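Local coordinates for periplasmic binding protein/LacI transcriptional regulator (PDB 4YLE) that probably binds a simple sugar in the periplasm and delivers it to an ABC transporter for uptake into the cell, at residues A36-S41 against I82-Q87; N70-E75 against A99-K104; N44-T49 against N122-L127. All blocks are in the same frame, centred on the assembly; numbering follows the deposited sequence.

How the interactions relate
From the N terminus, strand 34-39 enters first, and interaction 1 closes the loop from it to helix 78-90. Helix 45-60 follows; its first turn, 44-49, meets 122-127 in interaction 3. Next comes strand 66-72, and interaction 2 joins its end to the loop after strand 95-98. Interaction 2 is nested inside the loop closed by interaction 3. Interaction 1 crosses both of the others. The three contacts tie one mixed sheet to the two helices that follow its strands 34-39 and 66-72, and to the loops at the C-terminal ends of its strands. Lys40 joins interaction 1 to interaction 3 through a salt bridge with Asp124. Asn44 joins interaction 3 to Glu75 of interaction 2.

Interaction 1: residues A36-S41 against I82-Q87; sequences ALVMKS and IRIVEQ
Val38 of strand 34-39 meets Ile84 and Val85 of helix 78-90. The contact is wholly apolar. Methyl groups of branched side chains make it, and no hydrogen bond or salt bridge crosses between 36-41 and 82-87. All three side chains are buried.

The nearer pair is Val38 and Ile84. The CG2 methyl of Val38 lies 3.9 Å from the CG2 methyl of Ile84. The other methyl of the valine, CG1, is 4.1 Å from the same Ile84 CG2. One isoleucine methyl thus touches both branches of Val38. The two side chains run past each other in opposite directions. With chi1 at -71°, Ile84 puts CG2 anti to the backbone N, and this short branch faces the strand.

The second pair is Val38 and Val85. Here Val38 CG1 meets Val85 CG2 at 4.1 Å, and the side chains cross at about a right angle. Val38 CG1 is therefore shared between two consecutive helix residues, while Val38 CG2 serves Ile84. The CB of Val38 points at the helix. The CA atoms of Val38 and Val85 are 7.3 Å apart.

Within the helix the backbone bonds are regular. Glu86 N donates to Ile82 O, and Gln87 N donates to Arg83 O.

This is the packing of a helix on the parallel part of a mixed sheet, as in the alpha/beta domains of periplasmic binding proteins. Strand 34-39 lies between strands 66-72 and 95-98. Ile84 also touches Asn70 and Ile72 of the first, and Val85 touches Ile96 of the second. Leu37 and Met39, a selenomethionine, pack on helix 45-60, so the strand is covered by a helix on each face.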
loop_
_atom_site.group_PDB
_atom_site.type_symbol
_atom_site.label_atom_id
_atom_site.label_comp_id
_atom_site.label_asym_id
_atom_site.label_seq_id
_atom_site.Cartn_x
_atom_site.Cartn_y
_atom_site.Cartn_z
ATOM N N ALA A 36 -6.244 -15.962 -8.766
ATOM C CA ALA A 36 -5.770 -14.747 -9.414
ATOM C C ALA A 36 -5.318 -13.766 -8.358
ATOM O O ALA A 36 -6.063 -13.507 -7.412
ATOM C CB ALA A 36 -6.869 -14.119 -10.269
ATOM N N LEU A 37 -4.109 -13.232 -8.536
ATOM C CA LEU A 37 -3.553 -12.147 -7.668
ATOM C C LEU A 37 -3.543 -10.881 -8.481
ATOM O O LEU A 37 -2.809 -10.791 -9.464
ATOM C CB LEU A 37 -2.139 -12.469 -7.200
ATOM C CG LEU A 37 -1.454 -11.373 -6.366
ATOM C CD1 LEU A 37 -2.185 -11.118 -5.067
ATOM C CD2 LEU A 37 -0.027 -11.769 -6.065
ATOM N N VAL A 38 -4.356 -9.904 -8.068
ATOM C CA VAL A 38 -4.541 -8.668 -8.834
ATOM C C VAL A 38 -3.973 -7.508 -8.037
ATOM O O VAL A 38 -4.467 -7.194 -6.973
ATOM C CB VAL A 38 -6.027 -8.458 -9.151
ATOM C CG1 VAL A 38 -6.287 -7.079 -9.829
ATOM C CG2 VAL A 38 -6.516 -9.605 -10.042
HETATM N N MSE A 39 -2.911 -6.905 -8.568
HETATM C CA MSE A 39 -2.113 -5.934 -7.843
HETATM C C MSE A 39 -2.274 -4.552 -8.442
HETATM O O MSE A 39 -3.038 -4.360 -9.356
HETATM C CB MSE A 39 -0.652 -6.356 -7.872
HETATM C CG MSE A 39 -0.459 -7.694 -7.184
HETATM SE SE MSE A 39 1.398 -8.317 -7.281
HETATM C CE MSE A 39 1.315 -8.934 -9.142
ATOM N N LYS A 40 -1.550 -3.594 -7.896
ATOM C CA LYS A 40 -1.553 -2.259 -8.463
ATOM C C LYS A 40 -0.326 -2.137 -9.347
ATOM O O LYS A 40 -0.076 -2.989 -10.199
ATOM C CB LYS A 40 -1.600 -1.203 -7.362
ATOM C CG LYS A 40 -2.921 -1.180 -6.577
ATOM C CD LYS A 40 -2.870 -0.280 -5.293
ATOM C CE LYS A 40 -2.682 -1.141 -4.023
ATOM N NZ LYS A 40 -1.980 -0.423 -2.904
ATOM N N SER A 41 0.446 -1.086 -9.158
ATOM C CA SER A 41 1.428 -0.733 -10.161
ATOM C C SER A 41 2.623 -1.634 -10.260
ATOM O O SER A 41 3.394 -1.812 -9.307
ATOM C CB SER A 41 1.937 0.675 -9.898
ATOM O OG SER A 41 2.966 0.947 -10.815
ATOM N N ILE A 82 -10.061 -2.798 -12.889
ATOM C CA ILE A 82 -11.414 -3.345 -12.963
ATOM C C ILE A 82 -11.493 -4.304 -14.138
ATOM O O ILE A 82 -12.102 -5.372 -14.030
ATOM C CB ILE A 82 -12.480 -2.228 -13.079
ATOM C CG1 ILE A 82 -12.574 -1.482 -11.742
ATOM C CG2 ILE A 82 -13.859 -2.803 -13.452
ATOM C CD1 ILE A 82 -13.423 -0.233 -11.746
ATOM N N ARG A 83 -10.859 -3.939 -15.252
ATOM C CA ARG A 83 -10.880 -4.783 -16.437
ATOM C C ARG A 83 -10.214 -6.121 -16.152
ATOM O O ARG A 83 -10.693 -7.165 -16.589
ATOM C CB ARG A 83 -10.206 -4.083 -17.617
ATOM C CG ARG A 83 -11.091 -3.017 -18.262
ATOM C CD ARG A 83 -10.615 -2.652 -19.657
ATOM N NE ARG A 83 -9.230 -2.184 -19.663
ATOM C CZ ARG A 83 -8.850 -0.922 -19.469
ATOM N NH1 ARG A 83 -9.742 0.032 -19.242
ATOM N NH2 ARG A 83 -7.557 -0.611 -19.492
ATOM N N ILE A 84 -9.115 -6.086 -15.401
ATOM C CA ILE A 84 -8.404 -7.302 -15.074
ATOM C C ILE A 84 -9.307 -8.236 -14.277
ATOM O O ILE A 84 -9.383 -9.432 -14.569
ATOM C CB ILE A 84 -7.133 -6.980 -14.307
ATOM C CG1 ILE A 84 -6.139 -6.338 -15.273
ATOM C CG2 ILE A 84 -6.518 -8.236 -13.715
ATOM C CD1 ILE A 84 -4.987 -5.655 -14.626
ATOM N N VAL A 85 -10.003 -7.698 -13.283
ATOM C CA VAL A 85 -10.878 -8.524 -12.464
ATOM C C VAL A 85 -11.997 -9.116 -13.336
ATOM O O VAL A 85 -12.287 -10.306 -13.235
ATOM C CB VAL A 85 -11.463 -7.741 -11.282
ATOM C CG1 VAL A 85 -12.350 -8.640 -10.424
ATOM C CG2 VAL A 85 -10.319 -7.162 -10.416
ATOM N N GLU A 86 -12.593 -8.312 -14.213
ATOM C CA GLU A 86 -13.621 -8.839 -15.127
ATOM C C GLU A 86 -13.076 -9.980 -15.989
ATOM O O GLU A 86 -13.750 -10.991 -16.193
ATOM C CB GLU A 86 -14.185 -7.710 -16.000
ATOM C CG GLU A 86 -14.926 -6.697 -15.139
ATOM C CD GLU A 86 -15.805 -5.733 -15.909
ATOM O OE1 GLU A 86 -15.322 -5.116 -16.889
ATOM O OE2 GLU A 86 -16.980 -5.579 -15.502
ATOM N N GLN A 87 -11.832 -9.841 -16.439
ATOM C CA GLN A 87 -11.179 -10.872 -17.246
ATOM C C GLN A 87 -10.910 -12.129 -16.402
ATOM O O GLN A 87 -10.910 -13.249 -16.915
ATOM C CB GLN A 87 -9.891 -10.293 -17.839
ATOM C CG GLN A 87 -8.891 -11.284 -18.427
ATOM C CD GLN A 87 -7.507 -10.647 -18.598
ATOM O OE1 GLN A 87 -7.387 -9.428 -18.795
ATOM N NE2 GLN A 87 -6.458 -11.464 -18.498
#

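Interaction 2: residues N70-E75 against A99-K104; sequences NGIKDE and APADSK
Ala101 and Glu75 are joined across the contact by a water, with no direct hydrogen bond between 70-75 and 99-104. Segment 70-75 is the end of strand 66-72 and the loop after it; 99-104 is the loop after strand 95-98. These parallel strands lie on either side of strand 34-39 in the mixed sheet of the alpha/beta domain. The water donates to Ala101 O at 2.9 Å. Its second bond, to Glu75 O at 3.4 Å, is weak.

The direct touch is apolar and small. The CD1 methyl of Ile72 reaches the CB of Ala101 at 4.1 Å. Ile72 CG1 sits between the backbone N and the carbonyl carbon, chi1 50°, and the extended chi2 carries CD1 out to the alanine. Glu75 OE2 accepts from Asn44 ND2, and the side chain lies about 4 Å from a bound unknown ligand, consistent with a place in the binding cleft.

Gln81 of helix 78-90 holds the second loop at two points: its NE2 bonds Ala99 O and its OE1 bonds Ala101 N. Within the loop, Asp102 forms an Asx turn: its OD1 accepts from Lys104 N at 2.9 Å, met nearly along the C-O axis.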
loop_
_atom_site.group_PDB
_atom_site.type_symbol
_atom_site.label_atom_id
_atom_site.label_comp_id
_atom_site.label_asym_id
_atom_site.label_seq_id
_atom_site.Cartn_x
_atom_site.Cartn_y
_atom_site.Cartn_z
ATOM N N ASN A 70 -1.384 -10.378 -11.985
ATOM C CA ASN A 70 -1.567 -9.244 -12.881
ATOM C C ASN A 70 -1.460 -7.971 -12.096
ATOM O O ASN A 70 -1.820 -7.933 -10.930
ATOM C CB ASN A 70 -2.925 -9.255 -13.570
ATOM C CG ASN A 70 -3.005 -10.258 -14.706
ATOM O OD1 ASN A 70 -3.735 -11.251 -14.631
ATOM N ND2 ASN A 70 -2.265 -9.994 -15.775
ATOM N N GLY A 71 -1.016 -6.925 -12.778
ATOM C CA GLY A 71 -0.910 -5.601 -12.190
ATOM C C GLY A 71 -1.310 -4.601 -13.247
ATOM O O GLY A 71 -1.678 -4.990 -14.368
ATOM N N ILE A 72 -1.238 -3.323 -12.890
ATOM C CA ILE A 72 -1.629 -2.248 -13.773
ATOM C C ILE A 72 -0.414 -1.357 -14.042
ATOM O O ILE A 72 0.625 -1.480 -13.373
ATOM C CB ILE A 72 -2.800 -1.448 -13.189
ATOM C CG1 ILE A 72 -2.524 -1.032 -11.740
ATOM C CG2 ILE A 72 -4.061 -2.300 -13.249
ATOM C CD1 ILE A 72 -3.618 -0.219 -11.109
ATOM N N LYS A 73 -0.560 -0.459 -15.004
ATOM C CA LYS A 73 0.581 0.242 -15.577
ATOM C C LYS A 73 1.053 1.401 -14.733
ATOM O O LYS A 73 2.150 1.903 -14.963
ATOM C CB LYS A 73 0.243 0.754 -16.970
ATOM C CG LYS A 73 -0.764 1.890 -16.951
ATOM C CD LYS A 73 -1.020 2.437 -18.364
ATOM C CE LYS A 73 -2.328 3.212 -18.434
ATOM N NZ LYS A 73 -2.586 4.091 -17.242
ATOM N N ASP A 74 0.192 1.853 -13.818
ATOM C CA ASP A 74 0.544 2.878 -12.833
ATOM C C ASP A 74 -0.407 2.780 -11.627
ATOM O O ASP A 74 -1.289 1.932 -11.584
ATOM C CB ASP A 74 0.534 4.289 -13.460
ATOM C CG ASP A 74 -0.805 4.664 -14.048
ATOM O OD1 ASP A 74 -1.805 4.564 -13.315
ATOM O OD2 ASP A 74 -0.854 5.064 -15.239
ATOM N N GLU A 75 -0.208 3.627 -10.626
ATOM C CA GLU A 75 -0.916 3.460 -9.364
ATOM C C GLU A 75 -2.352 3.966 -9.402
ATOM O O GLU A 75 -3.111 3.744 -8.464
ATOM C CB GLU A 75 -0.152 4.181 -8.248
ATOM C CG GLU A 75 1.253 3.628 -8.029
ATOM C CD GLU A 75 1.278 2.393 -7.164
ATOM O OE1 GLU A 75 0.210 1.767 -6.973
ATOM O OE2 GLU A 75 2.373 2.049 -6.675
ATOM N N ALA A 99 -5.558 -6.413 -4.405
ATOM C CA ALA A 99 -5.037 -5.169 -3.779
ATOM C C ALA A 99 -5.618 -3.972 -4.535
ATOM O O ALA A 99 -5.079 -3.581 -5.567
ATOM C CB ALA A 99 -3.506 -5.120 -3.820
ATOM N N PRO A 100 -6.744 -3.411 -4.052
ATOM C CA PRO A 100 -7.514 -2.515 -4.932
ATOM C C PRO A 100 -6.910 -1.125 -5.088
ATOM O O PRO A 100 -6.394 -0.556 -4.116
ATOM C CB PRO A 100 -8.883 -2.456 -4.243
ATOM C CG PRO A 100 -8.637 -2.791 -2.839
ATOM C CD PRO A 100 -7.473 -3.733 -2.809
ATOM N N ALA A 101 -6.969 -0.593 -6.304
ATOM C CA ALA A 101 -6.390 0.716 -6.616
ATOM C C ALA A 101 -7.228 1.864 -6.049
ATOM O O ALA A 101 -6.728 2.995 -5.891
ATOM C CB ALA A 101 -6.243 0.877 -8.116
ATOM N N ASP A 102 -8.498 1.557 -5.774
ATOM C CA ASP A 102 -9.489 2.497 -5.244
ATOM C C ASP A 102 -10.364 1.738 -4.249
ATOM O O ASP A 102 -10.847 0.665 -4.577
ATOM C CB ASP A 102 -10.332 3.059 -6.383
ATOM C CG ASP A 102 -11.237 4.189 -5.952
ATOM O OD1 ASP A 102 -12.017 4.013 -4.993
ATOM O OD2 ASP A 102 -11.182 5.260 -6.597
ATOM N N SER A 103 -10.544 2.259 -3.040
ATOM C CA SER A 103 -11.270 1.517 -1.993
ATOM C C SER A 103 -12.792 1.434 -2.227
ATOM O O SER A 103 -13.476 0.585 -1.657
ATOM C CB SER A 103 -10.997 2.160 -0.640
ATOM O OG SER A 103 -9.666 1.840 -0.225
ATOM N N LYS A 104 -13.309 2.340 -3.046
ATOM C CA LYS A 104 -14.737 2.302 -3.401
ATOM C C LYS A 104 -15.011 1.741 -4.793
ATOM O O LYS A 104 -15.987 0.995 -5.012
ATOM C CB LYS A 104 -15.336 3.709 -3.315
ATOM C CG LYS A 104 -15.395 4.273 -1.913
ATOM C CD LYS A 104 -16.339 5.471 -1.855
ATOM C CE LYS A 104 -15.945 6.491 -0.812
ATOM N NZ LYS A 104 -14.707 7.224 -1.210
HETATM O O HOH W 1 -6.365 4.757 -8.124
#

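Interaction 3: residues N44-T49 against N122-L127; sequences NEFFLT and NIDNRL
Asp124 brings its OD2 to the rings of Phe46 and Phe47. The nearest ring atom is Phe47 CZ, 3.6 Å from Asp124 OD2, and Phe47 CE1 is 3.8 Å from the same oxygen. The oxygen lies at the edge of this ring, near its plane. The ring and carboxylate planes are 59° apart. The slightly positive C-H edge of Phe47 probably suits a carboxylate oxygen, one that also forms a salt bridge with Lys40. Phe46 is farther off: its CE2 is 4.2 Å from Asp124 OD2, and the oxygen approaches its ring at an oblique angle.

The two phenylalanines also meet. Phe46 CD2 stands 3.5 Å above the plane of the Phe47 ring, over its centre, while Phe47 CD2 lies at the edge of Phe46. The rings sit on the first turn of helix 45-60. Asn44 caps that helix: its OD1 accepts from Phe46 N at 3.0 Å.

The CG of Asp124 is anti to its backbone N, chi1 178°, which sends the carboxylate toward the helix start. Its OD1 is hydrogen-bonded to the unknown ligand, as is Asn44 ND2. Asp124 and Asn44 thus line the ligand site, consistent with the sugar-binding cleft of a periplasmic binding protein.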
loop_
_atom_site.group_PDB
_atom_site.type_symbol
_atom_site.label_atom_id
_atom_site.label_comp_id
_atom_site.label_asym_id
_atom_site.label_seq_id
_atom_site.Cartn_x
_atom_site.Cartn_y
_atom_site.Cartn_z
ATOM N N ASN A 44 6.102 -0.361 -9.404
ATOM C CA ASN A 44 6.415 -0.168 -7.979
ATOM C C ASN A 44 7.063 -1.423 -7.428
ATOM O O ASN A 44 6.452 -2.502 -7.504
ATOM C CB ASN A 44 5.118 0.144 -7.233
ATOM C CG ASN A 44 5.320 0.476 -5.761
ATOM O OD1 ASN A 44 6.394 0.284 -5.187
ATOM N ND2 ASN A 44 4.262 0.998 -5.149
ATOM N N GLU A 45 8.295 -1.324 -6.931
ATOM C CA GLU A 45 8.940 -2.526 -6.423
ATOM C C GLU A 45 8.150 -3.251 -5.337
ATOM O O GLU A 45 8.305 -4.453 -5.151
ATOM C CB GLU A 45 10.315 -2.240 -5.850
ATOM C CG GLU A 45 11.152 -3.531 -5.867
ATOM C CD GLU A 45 12.373 -3.492 -4.987
ATOM O OE1 GLU A 45 13.475 -3.396 -5.575
ATOM O OE2 GLU A 45 12.227 -3.589 -3.731
ATOM N N PHE A 46 7.357 -2.518 -4.579
ATOM C CA PHE A 46 6.500 -3.152 -3.588
ATOM C C PHE A 46 5.720 -4.320 -4.199
ATOM O O PHE A 46 5.642 -5.416 -3.631
ATOM C CB PHE A 46 5.540 -2.126 -3.011
ATOM C CG PHE A 46 4.604 -2.692 -1.967
ATOM C CD1 PHE A 46 5.008 -2.848 -0.649
ATOM C CD2 PHE A 46 3.304 -3.035 -2.304
ATOM C CE1 PHE A 46 4.131 -3.364 0.307
ATOM C CE2 PHE A 46 2.426 -3.525 -1.369
ATOM C CZ PHE A 46 2.837 -3.706 -0.056
ATOM N N PHE A 47 5.123 -4.096 -5.363
ATOM C CA PHE A 47 4.334 -5.146 -5.980
ATOM C C PHE A 47 5.171 -6.166 -6.689
ATOM O O PHE A 47 4.765 -7.340 -6.783
ATOM C CB PHE A 47 3.281 -4.514 -6.884
ATOM C CG PHE A 47 2.266 -3.768 -6.095
ATOM C CD1 PHE A 47 1.386 -4.460 -5.279
ATOM C CD2 PHE A 47 2.243 -2.394 -6.088
ATOM C CE1 PHE A 47 0.475 -3.770 -4.495
ATOM C CE2 PHE A 47 1.337 -1.701 -5.308
ATOM C CZ PHE A 47 0.470 -2.394 -4.497
ATOM N N LEU A 48 6.338 -5.764 -7.196
ATOM C CA LEU A 48 7.224 -6.755 -7.784
ATOM C C LEU A 48 7.692 -7.724 -6.702
ATOM O O LEU A 48 7.726 -8.931 -6.935
ATOM C CB LEU A 48 8.388 -6.086 -8.494
ATOM C CG LEU A 48 7.878 -5.142 -9.595
ATOM C CD1 LEU A 48 9.078 -4.540 -10.281
ATOM C CD2 LEU A 48 6.948 -5.830 -10.625
ATOM N N THR A 49 7.967 -7.202 -5.507
ATOM C CA THR A 49 8.330 -8.015 -4.345
ATOM C C THR A 49 7.179 -8.930 -3.934
ATOM O O THR A 49 7.360 -10.119 -3.648
ATOM C CB THR A 49 8.727 -7.107 -3.172
ATOM O OG1 THR A 49 9.974 -6.478 -3.488
ATOM C CG2 THR A 49 8.887 -7.902 -1.874
ATOM N N ASN A 122 -9.387 -9.624 0.105
ATOM C CA ASN A 122 -8.913 -8.249 -0.025
ATOM C C ASN A 122 -7.584 -8.178 0.699
ATOM O O ASN A 122 -7.515 -8.546 1.874
ATOM C CB ASN A 122 -9.976 -7.341 0.602
ATOM C CG ASN A 122 -9.668 -5.857 0.562
ATOM O OD1 ASN A 122 -10.428 -5.101 1.154
ATOM N ND2 ASN A 122 -8.616 -5.428 -0.144
ATOM N N ILE A 123 -6.547 -7.707 0.024
ATOM C CA ILE A 123 -5.297 -7.410 0.714
ATOM C C ILE A 123 -4.835 -5.965 0.534
ATOM O O ILE A 123 -5.344 -5.278 -0.334
ATOM C CB ILE A 123 -4.151 -8.324 0.244
ATOM C CG1 ILE A 123 -3.733 -8.019 -1.205
ATOM C CG2 ILE A 123 -4.560 -9.830 0.400
ATOM C CD1 ILE A 123 -2.530 -8.875 -1.717
ATOM N N ASP A 124 -3.892 -5.540 1.398
ATOM C CA ASP A 124 -3.122 -4.281 1.260
ATOM C C ASP A 124 -3.962 -3.053 1.596
ATOM O O ASP A 124 -3.785 -2.425 2.645
ATOM C CB ASP A 124 -2.541 -4.170 -0.145
ATOM C CG ASP A 124 -1.768 -2.873 -0.368
ATOM O OD1 ASP A 124 -1.325 -2.278 0.615
ATOM O OD2 ASP A 124 -1.592 -2.462 -1.540
ATOM N N ASN A 125 -4.896 -2.732 0.714
ATOM C CA ASN A 125 -5.731 -1.563 0.870
ATOM C C ASN A 125 -7.173 -1.994 1.031
ATOM O O ASN A 125 -7.741 -2.611 0.145
ATOM C CB ASN A 125 -5.597 -0.648 -0.332
ATOM C CG ASN A 125 -6.574 0.481 -0.299
ATOM O OD1 ASN A 125 -6.834 1.080 0.764
ATOM N ND2 ASN A 125 -7.134 0.820 -1.476
ATOM N N ARG A 126 -7.763 -1.670 2.159
ATOM C CA ARG A 126 -9.071 -2.188 2.474
ATOM C C ARG A 126 -10.162 -1.502 1.668
ATOM O O ARG A 126 -10.209 -0.280 1.579
ATOM C CB ARG A 126 -9.347 -2.048 3.965
ATOM C CG ARG A 126 -10.494 -2.910 4.452
ATOM C CD ARG A 126 -10.926 -2.481 5.831
ATOM N NE ARG A 126 -9.836 -2.597 6.796
ATOM C CZ ARG A 126 -9.735 -3.558 7.711
ATOM N NH1 ARG A 126 -10.668 -4.512 7.817
ATOM N NH2 ARG A 126 -8.692 -3.556 8.534
ATOM N N LEU A 127 -11.029 -2.317 1.068
ATOM C CA LEU A 127 -12.244 -1.844 0.429
ATOM C C LEU A 127 -13.105 -1.116 1.429
ATOM O O LEU A 127 -13.074 -1.414 2.617
ATOM C CB LEU A 127 -13.008 -3.017 -0.172
ATOM C CG LEU A 127 -12.289 -3.694 -1.332
ATOM C CD1 LEU A 127 -12.947 -5.032 -1.622
ATOM C CD2 LEU A 127 -12.274 -2.812 -2.581
#